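Local structure of putative secreted protein (Streptomyces sp. SirexAA-E, 4PEY) at residues Thr177-Val182 / Thr241-Thr246; Lys233-Ala238 / Gly251-Glu256; His523-Val528 / His538-Ile543. The protein hydrolyses laminarin and laminarioligosaccharides as a secreted exo-beta-1,3-glucanase of glycoside hydrolase family 55, releasing glucose and laminaribiose. The protein carries 1 engineered substitution. All coordinates share one frame; numbering follows the deposited sequence.

The three contacts sample a chain rich in short, mostly parallel strands, the two beta-helical halves of a family 55 glucanase. Interactions 1 and 2 are about 16 Å apart, centre to centre, and both draw on strand 231-243: its middle pairs with strand 255-259 in interaction 2, and its end runs on to meet the corner between strands 174-178 and 180-182 in interaction 1. Along the chain their segments alternate. Interaction 3 comes later, on strand 520-529 near the C-terminus, its centre about 28 Å from that of interaction 1 and about 40 Å from that of interaction 2. Interactions 1 and 2 are thus framework contacts away from the sugar-binding sites, while interaction 3 lies near substrate-binding residues.

Interaction 1 of 3, residues Thr177-Val182 / Thr241-Thr246; sequences TRDSSV and TNARGT
Ser180 and Gly245 bring the two backbones to a CA-CA distance of 4.3 Å, their touching parts running 42° apart, yet no hydrogen bond joins them. One polar backbone contact is a nearly straight CA-H...O approach, in which Gly245 CA lies 3.5 Å from Ser180 O with an angle of 166° at the hydrogen. Another sets two acceptors, Asp179 O and Gly245 O, 3.2 Å apart; Gly245 O takes a hydrogen bond from Arg240. Gly245 suits this place because its positive phi favours glycine. Asp179 carries the side-chain contact. Its CG stands anti to the carbonyl carbon (chi1 -57°), and the carboxylate beyond meets Ala243, whose CB points toward segment 177-182 and brings only a methyl, 3.5 Å from Asp179 OD2. Asp179 OD1 also lies 3.3 Å from Ala243 O; two acceptors this close would repel, but OD1 bonds to Thr216, and OD2 to Ser219 and, in a salt bridge of 2.8 Å, to Arg178 NH1. The methyl CG2 of Thr246 rests 4.2 Å from Ser180 CA. Asn242 and Ala243 both face Thr216 in a G1 beta bulge. The whole is a turned corner between faces of a beta-helix, with the end of strand 231-243 and the loop after it laid against it.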
ATOM      1  N   THR A 177     -10.723   4.447  -0.604  1.00  9.79           N
ATOM      2  CA  THR A 177     -11.181   4.527   0.777  1.00 10.80           C
ATOM      3  C   THR A 177     -11.999   3.278   1.064  1.00 10.00           C
ATOM      4  O   THR A 177     -12.898   2.947   0.276  1.00 11.01           O
ATOM      5  CB  THR A 177     -12.061   5.785   1.020  1.00 10.69           C
ATOM      6  OG1 THR A 177     -11.386   6.956   0.544  1.00 11.92           O
ATOM      7  CG2 THR A 177     -12.418   5.951   2.505  1.00 11.08           C
ATOM      8  N   ARG A 178     -11.711   2.573   2.158  1.00 11.40           N
ATOM      9  CA  ARG A 178     -12.597   1.465   2.534  1.00 11.72           C
ATOM     10  C   ARG A 178     -12.991   1.464   4.000  1.00 10.67           C
ATOM     11  O   ARG A 178     -12.249   1.931   4.871  1.00 10.86           O
ATOM     12  CB  ARG A 178     -12.000   0.099   2.174  1.00 16.38           C
ATOM     13  CG  ARG A 178     -10.873  -0.379   3.031  1.00 15.34           C
ATOM     14  CD  ARG A 178     -10.695  -1.929   2.989  1.00 13.81           C
ATOM     15  NE  ARG A 178      -9.594  -2.281   3.880  1.00 11.74           N
ATOM     16  CZ  ARG A 178      -9.690  -2.329   5.209  1.00 10.49           C
ATOM     17  NH1 ARG A 178     -10.857  -2.117   5.813  1.00 12.26           N
ATOM     18  NH2 ARG A 178      -8.615  -2.591   5.938  1.00 11.16           N
ATOM     19  N   ASP A 179     -14.204   0.970   4.234  1.00 11.33           N
ATOM     20  CA  ASP A 179     -14.699   0.627   5.565  1.00 11.81           C
ATOM     21  C   ASP A 179     -14.492   1.783   6.533  1.00 11.91           C
ATOM     22  O   ASP A 179     -13.796   1.670   7.539  1.00 13.38           O
ATOM     23  CB  ASP A 179     -14.025  -0.663   6.033  1.00 12.67           C
ATOM     24  CG  ASP A 179     -14.264  -1.805   5.062  1.00 13.73           C
ATOM     25  OD1 ASP A 179     -15.256  -1.721   4.304  1.00 12.23           O
ATOM     26  OD2 ASP A 179     -13.475  -2.768   5.034  1.00 14.15           O
ATOM     27  N   SER A 180     -15.111   2.902   6.178  1.00 12.01           N
ATOM     28  CA  SER A 180     -14.882   4.183   6.829  1.00 11.78           C
ATOM     29  C   SER A 180     -16.179   4.977   6.886  1.00 11.88           C
ATOM     30  O   SER A 180     -17.218   4.531   6.394  1.00 12.80           O
ATOM     31  CB  SER A 180     -13.812   4.990   6.070  1.00 10.85           C
ATOM     32  OG  SER A 180     -12.514   4.415   6.179  1.00 11.53           O
ATOM     33  N   SER A 181     -16.099   6.157   7.482  1.00 11.75           N
ATOM     34  CA  SER A 181     -17.202   7.102   7.526  1.00 13.28           C
ATOM     35  C   SER A 181     -16.668   8.481   7.161  1.00 14.94           C
ATOM     36  O   SER A 181     -15.655   8.910   7.708  1.00 14.05           O
ATOM     37  CB  SER A 181     -17.835   7.118   8.922  1.00 17.05           C
ATOM     38  OG  SER A 181     -18.758   8.182   9.065  1.00 19.64           O
ATOM     39  N   VAL A 182     -17.320   9.165   6.224  1.00 14.36           N
ATOM     40  CA  VAL A 182     -16.932  10.540   5.891  1.00 13.58           C
ATOM     41  C   VAL A 182     -18.149  11.468   5.953  1.00 13.21           C
ATOM     42  O   VAL A 182     -19.271  11.063   5.613  1.00 15.33           O
ATOM     43  CB  VAL A 182     -16.264  10.645   4.484  1.00 13.68           C
ATOM     44  CG1 VAL A 182     -15.016   9.777   4.423  1.00 14.03           C
ATOM     45  CG2 VAL A 182     -17.246  10.294   3.359  1.00 13.39           C
ATOM     46  N   THR A 241     -16.908  -9.736   7.079  1.00 15.72           N
ATOM     47  CA  THR A 241     -17.388 -10.006   5.727  1.00 17.09           C
ATOM     48  C   THR A 241     -18.468  -8.987   5.389  1.00 17.26           C
ATOM     49  O   THR A 241     -19.249  -8.595   6.259  1.00 18.12           O
ATOM     50  CB  THR A 241     -17.930 -11.436   5.582  1.00 20.36           C
ATOM     51  OG1 THR A 241     -19.030 -11.615   6.474  1.00 25.24           O
ATOM     52  CG2 THR A 241     -16.857 -12.438   5.937  1.00 19.47           C
ATOM     53  N   ASN A 242     -18.489  -8.543   4.134  1.00 16.48           N
ATOM     54  CA  ASN A 242     -19.390  -7.475   3.712  1.00 15.02           C
ATOM     55  C   ASN A 242     -19.297  -6.286   4.665  1.00 15.81           C
ATOM     56  O   ASN A 242     -20.301  -5.801   5.192  1.00 16.80           O
ATOM     57  CB  ASN A 242     -20.822  -7.994   3.618  1.00 17.85           C
ATOM     58  CG  ASN A 242     -20.966  -9.071   2.568  1.00 24.22           C
ATOM     59  OD1 ASN A 242     -20.408  -8.960   1.476  1.00 26.73           O
ATOM     60  ND2 ASN A 242     -21.692 -10.125   2.897  1.00 27.10           N
ATOM     61  N   ALA A 243     -18.061  -5.846   4.883  1.00 14.37           N
ATOM     62  CA  ALA A 243     -17.753  -4.784   5.826  1.00 13.10           C
ATOM     63  C   ALA A 243     -18.282  -3.434   5.355  1.00 13.46           C
ATOM     64  O   ALA A 243     -18.279  -3.132   4.160  1.00 13.26           O
ATOM     65  CB  ALA A 243     -16.251  -4.709   6.044  1.00 13.85           C
ATOM     66  N   ARG A 244     -18.717  -2.619   6.311  1.00 13.40           N
ATOM     67  CA  ARG A 244     -19.122  -1.252   6.031  1.00 12.46           C
ATOM     68  C   ARG A 244     -18.930  -0.418   7.286  1.00 12.74           C
ATOM     69  O   ARG A 244     -19.272  -0.860   8.387  1.00 14.26           O
ATOM     70  CB  ARG A 244     -20.574  -1.195   5.548  1.00 14.51           C
ATOM     71  CG  ARG A 244     -21.066   0.210   5.198  1.00 13.47           C
ATOM     72  CD  ARG A 244     -22.439   0.181   4.519  1.00 14.90           C
ATOM     73  NE  ARG A 244     -22.967   1.531   4.326  1.00 16.44           N
ATOM     74  CZ  ARG A 244     -22.656   2.322   3.302  1.00 15.64           C
ATOM     75  NH1 ARG A 244     -21.836   1.890   2.351  1.00 15.39           N
ATOM     76  NH2 ARG A 244     -23.178   3.545   3.226  1.00 16.74           N
ATOM     77  N   GLY A 245     -18.371   0.781   7.119  1.00 13.69           N
ATOM     78  CA  GLY A 245     -18.089   1.653   8.248  1.00 12.11           C
ATOM     79  C   GLY A 245     -16.908   1.173   9.070  1.00 12.78           C
ATOM     80  O   GLY A 245     -16.285   0.162   8.746  1.00 13.99           O
ATOM     81  N   THR A 246     -16.606   1.895  10.145  1.00 12.98           N
ATOM     82  CA  THR A 246     -15.431   1.587  10.942  1.00 13.03           C
ATOM     83  C   THR A 246     -15.644   0.359  11.828  1.00 14.01           C
ATOM     84  O   THR A 246     -16.780  -0.010  12.159  1.00 14.65           O
ATOM     85  CB  THR A 246     -15.027   2.769  11.839  1.00 13.21           C
ATOM     86  OG1 THR A 246     -16.049   2.994  12.819  1.00 15.80           O
ATOM     87  CG2 THR A 246     -14.809   4.034  11.007  1.00 13.84           C
TER

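Interaction 2 of 3, residues Lys233-Ala238 / Gly251-Glu256; sequences KVFVPA and GTPEGE
A beta hairpin, formed by strands 231-243 and 255-259, is paired here near its loop end, with Val236 and Glu256 facing each other in an antiparallel hydrogen-bonded pair. Val236 N gives its hydrogen to Glu256 O at 2.8 Å, and Glu256 N returns one to Val236 O at 3.1 Å. The next pair, Pro237 with Gly255, is non-hydrogen-bonded, a position where this pairing asks for no N-H from the proline. Its CA atoms are 4.2 Å apart, and Gly255 suits the place because a CB there would clash with Val236 O and the Phe235 ring. Beyond it, Ala238 N bonds to Glu254 O at 3.0 Å in an almost straight line (176° at the hydrogen), although the donor sits above the carbonyl plane.

Phe235 supplies the apolar part. CG stands anti to the backbone N (chi1 -172°), and the ring beyond it reaches Pro253, the two side chains crossing obliquely. CZ and CE2 lean on the proline's CB and CG, the shortest of these approaches being 3.9 Å from Phe235 CZ to Pro253 CG. The rigid proline ring offers a compact apolar surface to the aromatic one, and Leu82 touches Phe235 from a loop outside the hairpin. Glu254 and Glu256 are both exposed, where carboxylates are at home, and Glu254 still lends its aliphatic CG to the methyl of Ala238, at 3.7 Å from CB. At the edge of the Phe235 ring, near its plane, CZ meets the backbone oxygen Pro253 O at 3.5 Å.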
ATOM      1  N   LYS A 233       1.075  -4.583  23.917  1.00 16.60           N
ATOM      2  CA  LYS A 233       0.435  -5.711  23.254  1.00 15.85           C
ATOM      3  C   LYS A 233       0.228  -5.367  21.790  1.00 15.17           C
ATOM      4  O   LYS A 233       0.312  -4.202  21.401  1.00 16.59           O
ATOM      5  CB  LYS A 233      -0.909  -6.049  23.903  1.00 18.31           C
ATOM      6  CG  LYS A 233      -0.818  -6.336  25.388  1.00 21.23           C
ATOM      7  CD  LYS A 233      -2.105  -6.895  25.947  1.00 25.24           C
ATOM      8  CE  LYS A 233      -1.956  -7.195  27.435  1.00 28.99           C
ATOM      9  NZ  LYS A 233      -3.228  -7.664  28.056  1.00 31.96           N
ATOM     10  N   VAL A 234      -0.054  -6.379  20.978  1.00 13.86           N
ATOM     11  CA  VAL A 234      -0.467  -6.138  19.609  1.00 13.58           C
ATOM     12  C   VAL A 234      -1.915  -6.580  19.459  1.00 14.39           C
ATOM     13  O   VAL A 234      -2.267  -7.719  19.792  1.00 14.42           O
ATOM     14  CB  VAL A 234       0.435  -6.867  18.600  1.00 14.28           C
ATOM     15  CG1 VAL A 234      -0.159  -6.768  17.190  1.00 14.46           C
ATOM     16  CG2 VAL A 234       1.845  -6.289  18.646  1.00 15.10           C
ATOM     17  N   PHE A 235      -2.762  -5.664  18.995  1.00 13.83           N
ATOM     18  CA  PHE A 235      -4.161  -5.992  18.787  1.00 13.72           C
ATOM     19  C   PHE A 235      -4.327  -6.591  17.409  1.00 12.56           C
ATOM     20  O   PHE A 235      -3.789  -6.059  16.430  1.00 14.09           O
ATOM     21  CB  PHE A 235      -5.070  -4.772  18.948  1.00 14.48           C
ATOM     22  CG  PHE A 235      -6.533  -5.120  18.936  1.00 14.57           C
ATOM     23  CD1 PHE A 235      -7.100  -5.816  19.994  1.00 17.44           C
ATOM     24  CD2 PHE A 235      -7.332  -4.778  17.860  1.00 15.89           C
ATOM     25  CE1 PHE A 235      -8.447  -6.150  19.983  1.00 19.36           C
ATOM     26  CE2 PHE A 235      -8.683  -5.103  17.848  1.00 18.09           C
ATOM     27  CZ  PHE A 235      -9.235  -5.796  18.910  1.00 19.35           C
ATOM     28  N   VAL A 236      -5.060  -7.704  17.347  1.00 12.88           N
ATOM     29  CA  VAL A 236      -5.262  -8.447  16.107  1.00 13.51           C
ATOM     30  C   VAL A 236      -6.757  -8.493  15.784  1.00 13.92           C
ATOM     31  O   VAL A 236      -7.484  -9.357  16.274  1.00 15.86           O
ATOM     32  CB  VAL A 236      -4.701  -9.883  16.203  1.00 14.53           C
ATOM     33  CG1 VAL A 236      -4.848 -10.602  14.872  1.00 15.90           C
ATOM     34  CG2 VAL A 236      -3.237  -9.854  16.623  1.00 15.91           C
ATOM     35  N   PRO A 237      -7.232  -7.531  14.984  1.00 13.26           N
ATOM     36  CA  PRO A 237      -8.660  -7.480  14.636  1.00 13.22           C
ATOM     37  C   PRO A 237      -9.160  -8.756  13.965  1.00 15.60           C
ATOM     38  O   PRO A 237      -8.430  -9.382  13.191  1.00 16.49           O
ATOM     39  CB  PRO A 237      -8.738  -6.294  13.668  1.00 14.71           C
ATOM     40  CG  PRO A 237      -7.606  -5.410  14.097  1.00 14.84           C
ATOM     41  CD  PRO A 237      -6.498  -6.356  14.479  1.00 15.51           C
ATOM     42  N   ALA A 238     -10.399  -9.130  14.275  1.00 17.08           N
ATOM     43  CA  ALA A 238     -11.068 -10.241  13.609  1.00 18.53           C
ATOM     44  C   ALA A 238     -11.547  -9.802  12.224  1.00 16.87           C
ATOM     45  O   ALA A 238     -11.764  -8.609  11.985  1.00 17.67           O
ATOM     46  CB  ALA A 238     -12.237 -10.727  14.437  1.00 21.60           C
ATOM     47  N   GLY A 251     -17.736   0.839  19.862  1.00 46.10           N
ATOM     48  CA  GLY A 251     -17.079   0.356  21.061  1.00 47.12           C
ATOM     49  C   GLY A 251     -16.166  -0.832  20.828  1.00 46.80           C
ATOM     50  O   GLY A 251     -15.550  -0.947  19.766  1.00 46.95           O
ATOM     51  N   THR A 252     -16.109  -1.712  21.828  1.00 46.25           N
ATOM     52  CA  THR A 252     -15.161  -2.828  21.895  1.00 45.39           C
ATOM     53  C   THR A 252     -14.948  -3.561  20.570  1.00 40.80           C
ATOM     54  O   THR A 252     -15.779  -4.357  20.149  1.00 39.32           O
ATOM     55  CB  THR A 252     -15.609  -3.867  22.950  1.00 48.08           C
ATOM     56  OG1 THR A 252     -16.582  -4.751  22.377  1.00 50.26           O
ATOM     57  CG2 THR A 252     -16.206  -3.173  24.169  1.00 48.06           C
ATOM     58  N   PRO A 253     -13.819  -3.286  19.908  1.00 37.76           N
ATOM     59  CA  PRO A 253     -13.521  -3.947  18.635  1.00 34.84           C
ATOM     60  C   PRO A 253     -13.293  -5.453  18.806  1.00 33.85           C
ATOM     61  O   PRO A 253     -12.658  -5.881  19.765  1.00 35.12           O
ATOM     62  CB  PRO A 253     -12.245  -3.240  18.164  1.00 36.48           C
ATOM     63  CG  PRO A 253     -11.621  -2.722  19.412  1.00 37.95           C
ATOM     64  CD  PRO A 253     -12.756  -2.353  20.316  1.00 38.63           C
ATOM     65  N   GLU A 254     -13.828  -6.239  17.881  1.00 32.01           N
ATOM     66  CA  GLU A 254     -13.674  -7.689  17.904  1.00 30.84           C
ATOM     67  C   GLU A 254     -12.248  -8.103  17.523  1.00 25.10           C
ATOM     68  O   GLU A 254     -11.737  -7.682  16.484  1.00 23.39           O
ATOM     69  CB  GLU A 254     -14.686  -8.327  16.955  1.00 37.62           C
ATOM     70  CG  GLU A 254     -14.758  -9.838  17.013  1.00 43.09           C
ATOM     71  CD  GLU A 254     -16.013 -10.369  16.342  1.00 48.30           C
ATOM     72  OE1 GLU A 254     -16.926  -9.557  16.062  1.00 50.26           O
ATOM     73  OE2 GLU A 254     -16.084 -11.591  16.087  1.00 50.09           O
ATOM     74  N   GLY A 255     -11.610  -8.918  18.360  1.00 21.72           N
ATOM     75  CA  GLY A 255     -10.241  -9.339  18.104  1.00 19.97           C
ATOM     76  C   GLY A 255      -9.512  -9.912  19.313  1.00 21.02           C
ATOM     77  O   GLY A 255     -10.098 -10.095  20.379  1.00 25.16           O
ATOM     78  N   GLU A 256      -8.224 -10.196  19.133  1.00 21.14           N
ATOM     79  CA  GLU A 256      -7.378 -10.813  20.155  1.00 22.97           C
ATOM     80  C   GLU A 256      -6.201  -9.894  20.462  1.00 20.45           C
ATOM     81  O   GLU A 256      -5.728  -9.195  19.575  1.00 21.26           O
ATOM     82  CB  GLU A 256      -6.875 -12.185  19.671  1.00 28.57           C
ATOM     83  CG  GLU A 256      -6.112 -13.017  20.693  1.00 37.06           C
ATOM     84  CD  GLU A 256      -5.377 -14.201  20.062  1.00 42.70           C
ATOM     85  OE1 GLU A 256      -5.418 -14.345  18.819  1.00 45.78           O
ATOM     86  OE2 GLU A 256      -4.759 -14.989  20.810  1.00 44.38           O
TER

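Interaction 3 of 3, residues His523-Val528 / His538-Ile543; sequences HDLLVV and HVINDI
Val527 and Val539 mark the nearest approach of strand 520-529, in the second beta-helical half, to the loop 538-543 packed on it, their CA atoms 5.8 Å apart. The strand turns Leu525 and Val527 toward the loop and Leu526 away from it, where the Leu526 side chain is about 8 Å from that of the substrate-binding Gln173. Leu525 meets the loop at two points: its CB touches Val539 CG1 at 3.8 Å, and its CD1 reaches Ile540 CD1, also at 3.8 Å. Val539 suits its place by dividing its branches: CG1 stands anti to the backbone N (chi1 175°) and faces Leu525, while CG2 meets Val527 CG2 at 4.0 Å. Phe512 extends the apolar patch against Leu525 and Ile540. Ile540 to Ile543 form a type II' turn, held by the bond from Ile543 N to Ile540 O and by Val539 N and Ile540 N, which reach Ile543 O from opposite faces of its plane in a classic beta bulge. The contact itself is mostly aliphatic side-chain packing. Two carbonyl oxygens also touch the methyls of Val527, His538 O at 3.9 Å from CG2 and Val539 O at 4.0 Å from CG1, but no hydrogen bond joins the segments, so buried surface and shape hold them together rather than directed bonds.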
ATOM      1  N   HIS A 523     -15.451  -3.071 -14.085  1.00 12.78           N
ATOM      2  CA  HIS A 523     -16.264  -1.888 -13.883  1.00 13.80           C
ATOM      3  C   HIS A 523     -15.367  -0.685 -13.725  1.00 13.41           C
ATOM      4  O   HIS A 523     -14.480  -0.694 -12.878  1.00 14.04           O
ATOM      5  CB  HIS A 523     -17.148  -2.043 -12.644  1.00 14.54           C
ATOM      6  CG  HIS A 523     -17.844  -3.363 -12.567  1.00 13.84           C
ATOM      7  ND1 HIS A 523     -19.019  -3.623 -13.241  1.00 16.81           N
ATOM      8  CD2 HIS A 523     -17.529  -4.500 -11.903  1.00 14.24           C
ATOM      9  CE1 HIS A 523     -19.397  -4.864 -12.992  1.00 18.08           C
ATOM     10  NE2 HIS A 523     -18.515  -5.416 -12.178  1.00 17.33           N
ATOM     11  N   ASP A 524     -15.606   0.338 -14.544  1.00 13.17           N
ATOM     12  CA  ASP A 524     -14.920   1.624 -14.437  1.00 12.74           C
ATOM     13  C   ASP A 524     -13.410   1.484 -14.666  1.00 11.07           C
ATOM     14  O   ASP A 524     -12.601   1.607 -13.740  1.00 13.33           O
ATOM     15  CB  ASP A 524     -15.207   2.283 -13.075  1.00 12.25           C
ATOM     16  CG  ASP A 524     -16.692   2.475 -12.809  1.00 13.19           C
ATOM     17  OD1 ASP A 524     -17.498   2.272 -13.735  1.00 14.63           O
ATOM     18  OD2 ASP A 524     -17.058   2.845 -11.665  1.00 13.84           O
ATOM     19  N   LEU A 525     -13.052   1.238 -15.923  1.00 12.23           N
ATOM     20  CA  LEU A 525     -11.662   1.187 -16.375  1.00 11.66           C
ATOM     21  C   LEU A 525     -11.258   2.495 -17.041  1.00 11.60           C
ATOM     22  O   LEU A 525     -12.085   3.161 -17.673  1.00 13.30           O
ATOM     23  CB  LEU A 525     -11.461   0.053 -17.380  1.00 12.10           C
ATOM     24  CG  LEU A 525     -11.790  -1.369 -16.934  1.00 13.35           C
ATOM     25  CD1 LEU A 525     -11.537  -2.343 -18.074  1.00 15.29           C
ATOM     26  CD2 LEU A 525     -10.976  -1.739 -15.706  1.00 15.47           C
ATOM     27  N   LEU A 526      -9.983   2.852 -16.938  1.00 11.31           N
ATOM     28  CA  LEU A 526      -9.486   4.017 -17.667  1.00 11.52           C
ATOM     29  C   LEU A 526      -8.006   3.899 -17.972  1.00 10.32           C
ATOM     30  O   LEU A 526      -7.252   3.248 -17.233  1.00 11.88           O
ATOM     31  CB  LEU A 526      -9.788   5.289 -16.861  1.00 13.50           C
ATOM     32  CG  LEU A 526      -9.176   5.372 -15.458  1.00 14.33           C
ATOM     33  CD1 LEU A 526      -8.458   6.696 -15.175  1.00 16.01           C
ATOM     34  CD2 LEU A 526     -10.225   5.018 -14.401  1.00 15.35           C
ATOM     35  N   VAL A 527      -7.601   4.510 -19.081  1.00 11.39           N
ATOM     36  CA  VAL A 527      -6.182   4.691 -19.372  1.00 11.25           C
ATOM     37  C   VAL A 527      -5.921   6.167 -19.667  1.00 11.33           C
ATOM     38  O   VAL A 527      -6.804   6.893 -20.132  1.00 12.80           O
ATOM     39  CB  VAL A 527      -5.692   3.800 -20.546  1.00 11.70           C
ATOM     40  CG1 VAL A 527      -5.867   2.321 -20.199  1.00 13.85           C
ATOM     41  CG2 VAL A 527      -6.404   4.150 -21.862  1.00 13.30           C
ATOM     42  N   VAL A 528      -4.710   6.619 -19.362  1.00 10.88           N
ATOM     43  CA  VAL A 528      -4.383   8.036 -19.487  1.00 11.33           C
ATOM     44  C   VAL A 528      -2.952   8.196 -19.973  1.00 10.72           C
ATOM     45  O   VAL A 528      -2.035   7.582 -19.407  1.00 12.53           O
ATOM     46  CB  VAL A 528      -4.514   8.803 -18.138  1.00 12.71           C
ATOM     47  CG1 VAL A 528      -4.473  10.302 -18.390  1.00 14.88           C
ATOM     48  CG2 VAL A 528      -5.783   8.416 -17.370  1.00 13.91           C
ATOM     49  N   HIS A 538      -6.026   1.391 -26.953  1.00 13.28           N
ATOM     50  CA  HIS A 538      -7.315   0.965 -26.417  1.00 13.10           C
ATOM     51  C   HIS A 538      -7.254   0.954 -24.897  1.00 13.43           C
ATOM     52  O   HIS A 538      -6.186   1.135 -24.310  1.00 13.92           O
ATOM     53  CB  HIS A 538      -7.699  -0.429 -26.932  1.00 13.85           C
ATOM     54  CG  HIS A 538      -7.917  -0.486 -28.413  1.00 17.61           C
ATOM     55  ND1 HIS A 538      -9.005   0.097 -29.024  1.00 18.45           N
ATOM     56  CD2 HIS A 538      -7.183  -1.049 -29.404  1.00 19.98           C
ATOM     57  CE1 HIS A 538      -8.935  -0.106 -30.330  1.00 19.42           C
ATOM     58  NE2 HIS A 538      -7.840  -0.800 -30.586  1.00 20.11           N
ATOM     59  N   VAL A 539      -8.400   0.725 -24.263  1.00 12.82           N
ATOM     60  CA  VAL A 539      -8.464   0.589 -22.811  1.00 12.00           C
ATOM     61  C   VAL A 539      -8.217  -0.862 -22.378  1.00 12.39           C
ATOM     62  O   VAL A 539      -7.316  -1.145 -21.582  1.00 12.24           O
ATOM     63  CB  VAL A 539      -9.830   1.065 -22.274  1.00 12.49           C
ATOM     64  CG1 VAL A 539      -9.945   0.806 -20.779  1.00 13.27           C
ATOM     65  CG2 VAL A 539     -10.020   2.551 -22.573  1.00 12.38           C
ATOM     66  N   ILE A 540      -9.031  -1.774 -22.895  1.00 12.67           N
ATOM     67  CA  ILE A 540      -8.925  -3.188 -22.553  1.00 12.01           C
ATOM     68  C   ILE A 540      -9.035  -4.019 -23.828  1.00 13.53           C
ATOM     69  O   ILE A 540      -9.915  -3.775 -24.649  1.00 14.58           O
ATOM     70  CB  ILE A 540     -10.022  -3.613 -21.519  1.00 12.44           C
ATOM     71  CG1 ILE A 540      -9.937  -5.119 -21.231  1.00 13.67           C
ATOM     72  CG2 ILE A 540     -11.418  -3.184 -21.996  1.00 15.00           C
ATOM     73  CD1 ILE A 540     -10.728  -5.560 -19.992  1.00 15.03           C
ATOM     74  N   ASN A 541      -8.129  -4.977 -24.004  1.00 13.88           N
ATOM     75  CA  ASN A 541      -8.073  -5.756 -25.239  1.00 15.18           C
ATOM     76  C   ASN A 541      -8.019  -4.823 -26.455  1.00 16.92           C
ATOM     77  O   ASN A 541      -7.079  -4.040 -26.587  1.00 17.85           O
ATOM     78  CB  ASN A 541      -9.266  -6.705 -25.336  1.00 15.08           C
ATOM     79  CG  ASN A 541      -9.257  -7.772 -24.251  1.00 15.70           C
ATOM     80  OD1 ASN A 541      -8.300  -7.895 -23.481  1.00 15.08           O
ATOM     81  ND2 ASN A 541     -10.324  -8.552 -24.191  1.00 18.94           N
ATOM     82  N   ASP A 542      -9.030  -4.894 -27.322  1.00 17.35           N
ATOM     83  CA  ASP A 542      -9.136  -3.992 -28.469  1.00 18.67           C
ATOM     84  C   ASP A 542     -10.359  -3.072 -28.344  1.00 19.75           C
ATOM     85  O   ASP A 542     -10.889  -2.560 -29.349  1.00 20.80           O
ATOM     86  CB  ASP A 542      -9.196  -4.801 -29.768  1.00 23.05           C
ATOM     87  CG  ASP A 542     -10.328  -5.829 -29.776  1.00 28.75           C
ATOM     88  OD1 ASP A 542     -10.631  -6.355 -30.868  1.00 33.32           O
ATOM     89  OD2 ASP A 542     -10.915  -6.113 -28.704  1.00 29.42           O
ATOM     90  N   ILE A 543     -10.769  -2.848 -27.095  1.00 17.64           N
ATOM     91  CA  ILE A 543     -11.996  -2.128 -26.744  1.00 18.54           C
ATOM     92  C   ILE A 543     -11.678  -0.797 -26.055  1.00 16.41           C
ATOM     93  O   ILE A 543     -10.731  -0.713 -25.267  1.00 15.50           O
ATOM     94  CB  ILE A 543     -12.885  -3.002 -25.810  1.00 19.76           C
ATOM     95  CG1 ILE A 543     -13.358  -4.255 -26.545  1.00 24.02           C
ATOM     96  CG2 ILE A 543     -14.071  -2.224 -25.240  1.00 21.08           C
ATOM     97  CD1 ILE A 543     -14.014  -5.272 -25.641  1.00 28.49           C
TER